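Local coordinates for PKS_KS domain-containing protein (Photorhabdus luminescens subsp. laumondii, PDB 6SMO) that probably acts as a 3-oxoacyl-[acyl-carrier-protein] synthase of the thiolase-like superfamily, a condensing enzyme that here holds a pentaoxo-dodecanal chain in its pocket, at residues L253-F258 and T399-C404; T299-D304 and A337-N342. One frame throughout, in Å; residues are numbered along the deposited sequence.

Contact 1 of 2, residues L253-F258 and T399-C404; sequences LERDGF and TPDPDC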
loop_
_atom_site.group_PDB
_atom_site.type_symbol
_atom_site.label_atom_id
_atom_site.label_comp_id
_atom_site.label_asym_id
_atom_site.label_seq_id
_atom_site.Cartn_x
_atom_site.Cartn_y
_atom_site.Cartn_z
ATOM N N LEU B 253 12.559 -20.790 -18.768
ATOM C CA LEU B 253 13.492 -21.533 -17.876
ATOM C C LEU B 253 14.702 -20.652 -17.526
ATOM O O LEU B 253 15.361 -20.947 -16.510
ATOM C CB LEU B 253 13.915 -22.826 -18.583
ATOM C CG LEU B 253 14.777 -23.799 -17.774
ATOM C CD1 LEU B 253 14.166 -24.091 -16.411
ATOM C CD2 LEU B 253 14.986 -25.094 -18.544
ATOM N N GLU B 254 14.970 -19.608 -18.322
ATOM C CA GLU B 254 16.158 -18.718 -18.184
ATOM C C GLU B 254 15.913 -17.611 -17.148
ATOM O O GLU B 254 16.912 -17.016 -16.698
ATOM C CB GLU B 254 16.518 -18.077 -19.528
ATOM C CG GLU B 254 17.172 -19.031 -20.513
ATOM C CD GLU B 254 16.219 -19.841 -21.375
ATOM O OE1 GLU B 254 15.015 -19.894 -21.047
ATOM O OE2 GLU B 254 16.684 -20.417 -22.378
ATOM N N ARG B 255 14.653 -17.332 -16.792
ATOM C CA ARG B 255 14.252 -16.164 -15.954
ATOM C C ARG B 255 14.999 -16.196 -14.612
ATOM O O ARG B 255 15.171 -17.301 -14.059
ATOM C CB ARG B 255 12.734 -16.141 -15.751
ATOM C CG ARG B 255 12.191 -17.206 -14.808
ATOM C CD ARG B 255 10.674 -17.208 -14.796
ATOM N NE ARG B 255 10.114 -18.100 -13.789
ATOM C CZ ARG B 255 9.914 -19.411 -13.937
ATOM N NH1 ARG B 255 10.233 -20.021 -15.067
ATOM N NH2 ARG B 255 9.394 -20.110 -12.943
ATOM N N ASP B 256 15.423 -15.024 -14.118
ATOM C CA ASP B 256 16.228 -14.875 -12.874
ATOM C C ASP B 256 15.877 -13.582 -12.118
ATOM O O ASP B 256 16.649 -13.225 -11.204
ATOM C CB ASP B 256 17.726 -14.891 -13.198
ATOM C CG ASP B 256 18.182 -13.709 -14.038
ATOM O OD1 ASP B 256 17.447 -13.334 -14.972
ATOM O OD2 ASP B 256 19.265 -13.167 -13.745
ATOM N N GLY B 257 14.771 -12.910 -12.458
ATOM C CA GLY B 257 14.356 -11.644 -11.817
ATOM C C GLY B 257 13.554 -10.754 -12.751
ATOM O O GLY B 257 13.556 -11.019 -13.969
ATOM N N PHE B 258 12.900 -9.724 -12.199
ATOM C CA PHE B 258 12.035 -8.767 -12.941
ATOM C C PHE B 258 12.865 -7.555 -13.384
ATOM O O PHE B 258 13.730 -7.096 -12.613
ATOM C CB PHE B 258 10.814 -8.363 -12.106
ATOM C CG PHE B 258 11.075 -7.475 -10.913
ATOM C CD1 PHE B 258 11.199 -6.101 -11.060
ATOM C CD2 PHE B 258 11.155 -8.008 -9.635
ATOM C CE1 PHE B 258 11.424 -5.285 -9.962
ATOM C CE2 PHE B 258 11.378 -7.190 -8.537
ATOM C CZ PHE B 258 11.512 -5.831 -8.702
ATOM N N THR B 399 13.616 -21.154 -23.709
ATOM C CA THR B 399 13.478 -22.593 -23.357
ATOM C C THR B 399 12.233 -22.775 -22.492
ATOM O O THR B 399 12.070 -22.077 -21.494
ATOM C CB THR B 399 14.731 -23.120 -22.644
ATOM O OG1 THR B 399 15.880 -22.691 -23.375
ATOM C CG2 THR B 399 14.748 -24.628 -22.521
ATOM N N PRO B 400 11.316 -23.708 -22.845
ATOM C CA PRO B 400 10.126 -23.959 -22.031
ATOM C C PRO B 400 10.470 -24.653 -20.703
ATOM O O PRO B 400 11.210 -25.621 -20.725
ATOM C CB PRO B 400 9.258 -24.864 -22.920
ATOM C CG PRO B 400 10.251 -25.566 -23.824
ATOM C CD PRO B 400 11.369 -24.565 -24.041
ATOM N N ASP B 401 9.936 -24.134 -19.594
ATOM C CA ASP B 401 10.119 -24.684 -18.224
ATOM C C ASP B 401 9.209 -25.901 -18.067
ATOM O O ASP B 401 8.031 -25.832 -18.411
ATOM C CB ASP B 401 9.826 -23.619 -17.163
ATOM C CG ASP B 401 10.365 -23.942 -15.779
ATOM O OD1 ASP B 401 10.071 -25.042 -15.272
ATOM O OD2 ASP B 401 11.073 -23.085 -15.215
ATOM N N PRO B 402 9.715 -27.052 -17.563
ATOM C CA PRO B 402 8.868 -28.227 -17.342
ATOM C C PRO B 402 7.770 -28.005 -16.287
ATOM O O PRO B 402 6.724 -28.614 -16.414
ATOM C CB PRO B 402 9.852 -29.317 -16.886
ATOM C CG PRO B 402 11.051 -28.555 -16.361
ATOM C CD PRO B 402 11.121 -27.301 -17.206
ATOM N N ASP B 403 8.025 -27.145 -15.293
ATOM C CA ASP B 403 7.077 -26.824 -14.188
ATOM C C ASP B 403 5.953 -25.928 -14.724
ATOM O O ASP B 403 4.776 -26.229 -14.439
ATOM C CB ASP B 403 7.794 -26.164 -13.007
ATOM C CG ASP B 403 8.828 -27.052 -12.335
ATOM O OD1 ASP B 403 8.637 -28.285 -12.339
ATOM O OD2 ASP B 403 9.817 -26.502 -11.811
ATOM N N CYS B 404 6.309 -24.866 -15.454
ATOM C CA CYS B 404 5.369 -23.942 -16.148
ATOM C C CYS B 404 5.016 -24.521 -17.523
ATOM O O CYS B 404 5.747 -24.226 -18.492
ATOM C CB CYS B 404 5.978 -22.550 -16.297
ATOM S SG CYS B 404 6.400 -21.767 -14.719
#
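Leu253 meets Thr399 first through the backbone: its N-H donates to Thr399 O at 3.1 Å. The leucine side chain then spreads over the same loop, CG anti to the backbone N (chi1 -174°). Its CD2 lies 4.0 Å from Thr399 CG2, while CD1 reaches 3.5 Å from Asp401 OD2 and passes near the ring of Pro402. The pair illustrates how loops far apart in sequence can be joined by side-chain-to-backbone bonds and a salt bridge.

A bend at chi2 (87°) swings CD of Glu254 toward Thr399, and the carboxylate holds both the backbone N and the hydroxyl of that threonine. Glu254 OE2 accepts from Thr399 OG1 at 2.6 Å on its syn side, and Glu254 OE1 uses its syn lone pair for Thr399 N at 3.3 Å.

Arg255, extended from CG to NE, crosses Asp401 at about a right angle. Its NH1 makes a salt bridge with Asp401 OD2 at 3.2 Å, approaching from above the carboxylate plane, and also donates to Ser252 O. The other oxygen, Asp401 OD1, accepts from Asp403 N in an Asx turn, which ties the buried carboxylate to its own loop.

The contact joins two irregular connections, one between helix 224-233 and strand 263-271, the other between strands 390-391 and 414-415. Helix 337-350 borders it: Asp403 packs on its Ile341 and Cys404 on its Ser344.

Contact 2 of 2, residues T299-D304 and A337-N342; sequences TDLPAD and AQNDIN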
loop_
_atom_site.group_PDB
_atom_site.type_symbol
_atom_site.label_atom_id
_atom_site.label_comp_id
_atom_site.label_asym_id
_atom_site.label_seq_id
_atom_site.Cartn_x
_atom_site.Cartn_y
_atom_site.Cartn_z
ATOM N N THR B 299 8.612 -11.306 0.889
ATOM C CA THR B 299 9.038 -11.181 -0.530
ATOM C C THR B 299 8.900 -12.516 -1.269
ATOM O O THR B 299 8.473 -12.507 -2.430
ATOM C CB THR B 299 10.459 -10.613 -0.609
ATOM O OG1 THR B 299 11.385 -11.536 -0.045
ATOM C CG2 THR B 299 10.601 -9.305 0.132
ATOM N N ASP B 300 9.237 -13.616 -0.604
ATOM C CA ASP B 300 9.175 -14.977 -1.208
ATOM C C ASP B 300 7.714 -15.406 -1.386
ATOM O O ASP B 300 6.878 -15.034 -0.538
ATOM C CB ASP B 300 9.937 -15.998 -0.358
ATOM C CG ASP B 300 11.434 -15.747 -0.271
ATOM O OD1 ASP B 300 11.986 -15.131 -1.207
ATOM O OD2 ASP B 300 12.039 -16.172 0.733
ATOM N N LEU B 301 7.436 -16.164 -2.453
ATOM C CA LEU B 301 6.103 -16.739 -2.784
ATOM C C LEU B 301 6.206 -18.263 -2.792
ATOM O O LEU B 301 7.172 -18.814 -3.317
ATOM C CB LEU B 301 5.657 -16.209 -4.150
ATOM C CG LEU B 301 5.364 -14.710 -4.213
ATOM C CD1 LEU B 301 5.445 -14.198 -5.642
ATOM C CD2 LEU B 301 4.004 -14.396 -3.610
ATOM N N PRO B 302 5.221 -18.994 -2.220
ATOM C CA PRO B 302 5.271 -20.456 -2.175
ATOM C C PRO B 302 4.938 -21.102 -3.529
ATOM O O PRO B 302 4.254 -20.479 -4.324
ATOM C CB PRO B 302 4.214 -20.802 -1.117
ATOM C CG PRO B 302 3.194 -19.691 -1.247
ATOM C CD PRO B 302 4.004 -18.457 -1.590
ATOM N N ALA B 303 5.415 -22.331 -3.745
ATOM C CA ALA B 303 5.326 -23.078 -5.024
ATOM C C ALA B 303 3.881 -23.525 -5.283
ATOM O O ALA B 303 3.410 -23.348 -6.426
ATOM C CB ALA B 303 6.270 -24.255 -4.999
ATOM N N ASP B 304 3.211 -24.083 -4.267
ATOM C CA ASP B 304 1.849 -24.680 -4.371
ATOM C C ASP B 304 0.849 -23.621 -4.859
ATOM O O ASP B 304 0.001 -23.967 -5.706
ATOM C CB ASP B 304 1.409 -25.313 -3.046
ATOM C CG ASP B 304 1.384 -24.366 -1.857
ATOM O OD1 ASP B 304 1.914 -23.245 -1.984
ATOM O OD2 ASP B 304 0.837 -24.760 -0.809
ATOM N N ALA B 337 11.709 -16.491 -10.463
ATOM C CA ALA B 337 11.644 -17.968 -10.355
ATOM C C ALA B 337 10.397 -18.390 -9.566
ATOM O O ALA B 337 9.772 -19.397 -9.955
ATOM C CB ALA B 337 12.907 -18.494 -9.713
ATOM N N GLN B 338 10.040 -17.636 -8.519
ATOM C CA GLN B 338 9.031 -18.034 -7.496
ATOM C C GLN B 338 7.622 -17.568 -7.892
ATOM O O GLN B 338 6.660 -18.274 -7.528
ATOM C CB GLN B 338 9.418 -17.473 -6.126
ATOM C CG GLN B 338 10.718 -18.052 -5.582
ATOM C CD GLN B 338 10.959 -17.676 -4.140
ATOM O OE1 GLN B 338 11.928 -16.997 -3.809
ATOM N NE2 GLN B 338 10.070 -18.117 -3.266
ATOM N N ASN B 339 7.494 -16.434 -8.588
ATOM C CA ASN B 339 6.184 -15.820 -8.944
ATOM C C ASN B 339 5.488 -16.642 -10.036
ATOM O O ASN B 339 4.284 -16.921 -9.884
ATOM C CB ASN B 339 6.325 -14.368 -9.408
ATOM C CG ASN B 339 4.999 -13.745 -9.790
ATOM O OD1 ASN B 339 4.696 -13.598 -10.973
ATOM N ND2 ASN B 339 4.194 -13.394 -8.801
ATOM N N ASP B 340 6.212 -16.989 -11.104
ATOM C CA ASP B 340 5.648 -17.609 -12.334
ATOM C C ASP B 340 5.188 -19.041 -12.037
ATOM O O ASP B 340 4.153 -19.449 -12.599
ATOM C CB ASP B 340 6.657 -17.570 -13.486
ATOM C CG ASP B 340 7.005 -16.168 -13.958
ATOM O OD1 ASP B 340 6.582 -15.196 -13.297
ATOM O OD2 ASP B 340 7.697 -16.059 -14.988
ATOM N N ILE B 341 5.932 -19.775 -11.201
ATOM C CA ILE B 341 5.571 -21.154 -10.749
ATOM C C ILE B 341 4.349 -21.065 -9.823
ATOM O O ILE B 341 3.477 -21.953 -9.918
ATOM C CB ILE B 341 6.770 -21.872 -10.088
ATOM C CG1 ILE B 341 6.485 -23.363 -9.877
ATOM C CG2 ILE B 341 7.192 -21.195 -8.789
ATOM C CD1 ILE B 341 7.722 -24.203 -9.639
ATOM N N ASN B 342 4.285 -20.024 -8.983
ATOM C CA ASN B 342 3.200 -19.785 -7.991
ATOM C C ASN B 342 1.864 -19.613 -8.725
ATOM O O ASN B 342 0.875 -20.242 -8.299
ATOM C CB ASN B 342 3.513 -18.582 -7.094
ATOM C CG ASN B 342 2.383 -18.209 -6.159
ATOM O OD1 ASN B 342 1.434 -17.537 -6.559
ATOM N ND2 ASN B 342 2.484 -18.619 -4.905
#
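Gln338 lies against Asp300 and Leu301, the first of several side chains by which one face of a helix receives a loop. This is a worked example of a loop carbonyl gripped by a helix asparagine, with apolar contacts alongside. The glutamine chain runs extended beyond CG, which carries the amide group across to the loop. The side chains of Gln338 and Asp300 cross obliquely, amide and carboxylate planes 41° apart, and the amide lies close to the backbone of Leu301. Nearer the helix, Gln338 CB is 4.4 Å from Leu301 CB and 3.8 Å from Leu301 O.

Asn339 adds an apolar contact through its stem: its side chain and that of Leu301 run side by side and point the same way. Leu301 CD1 sits 3.9 Å from Asn339 CB and 3.8 Å from Asn339 CA, so the leucine methyl rests on the helix backbone as well as on the side chain. The Leu301 side chain is about 8 Å from the bound polyketone.

Ile341 comes in where the loop turns past the helix, beside Ala303, whose carbonyl oxygen is hydrogen-bonded to Asn345 ND2, one turn further along.

Asn342 hydrogen-bonds to the loop. Its CG is anti to the backbone N (chi1 174°), and its ND2 donates to Pro302 O at 2.6 Å with an N-H...O angle of 161°. The acceptor is near the amide plane and the donor lies in the plane of the carbonyl. Pro302 CD packs 3.7 Å from the same Asn342 ND2, so the proline brings its carbonyl and ring atoms CD and CG to one amide nitrogen. A buried asparagine is thereby paired with a loop carbonyl.

The loop leads from strand 284-293 into helix 306-319. Leu301 and Asn342 both touch His432 of strand 431-438, and helix 337-350 forms the crossover between parallel strands 326-330 and 360-361.

In the fold
Followed from the N terminus, the chain lays down 253-258, then 299-304, then 337-342 and last 399-404. Contact 2 therefore closes a short loop of 32 residues, containing helix 306-319 and strand 326-330, nested inside the 140-residue loop that contact 1 closes. Their centres are about 12 Å apart, and they touch directly, chiefly through Arg255: its NH2 probably donates to Ala337 O at 3.1 Å, and its NE forms a long, weak ion pair with Asp340. Asp403 and Cys404 also pack on helix 337-350. Together the contacts gather three loops round that helix: the one before strand 263-271, the one before helix 306-319 and the one between strands 390-391 and 414-415.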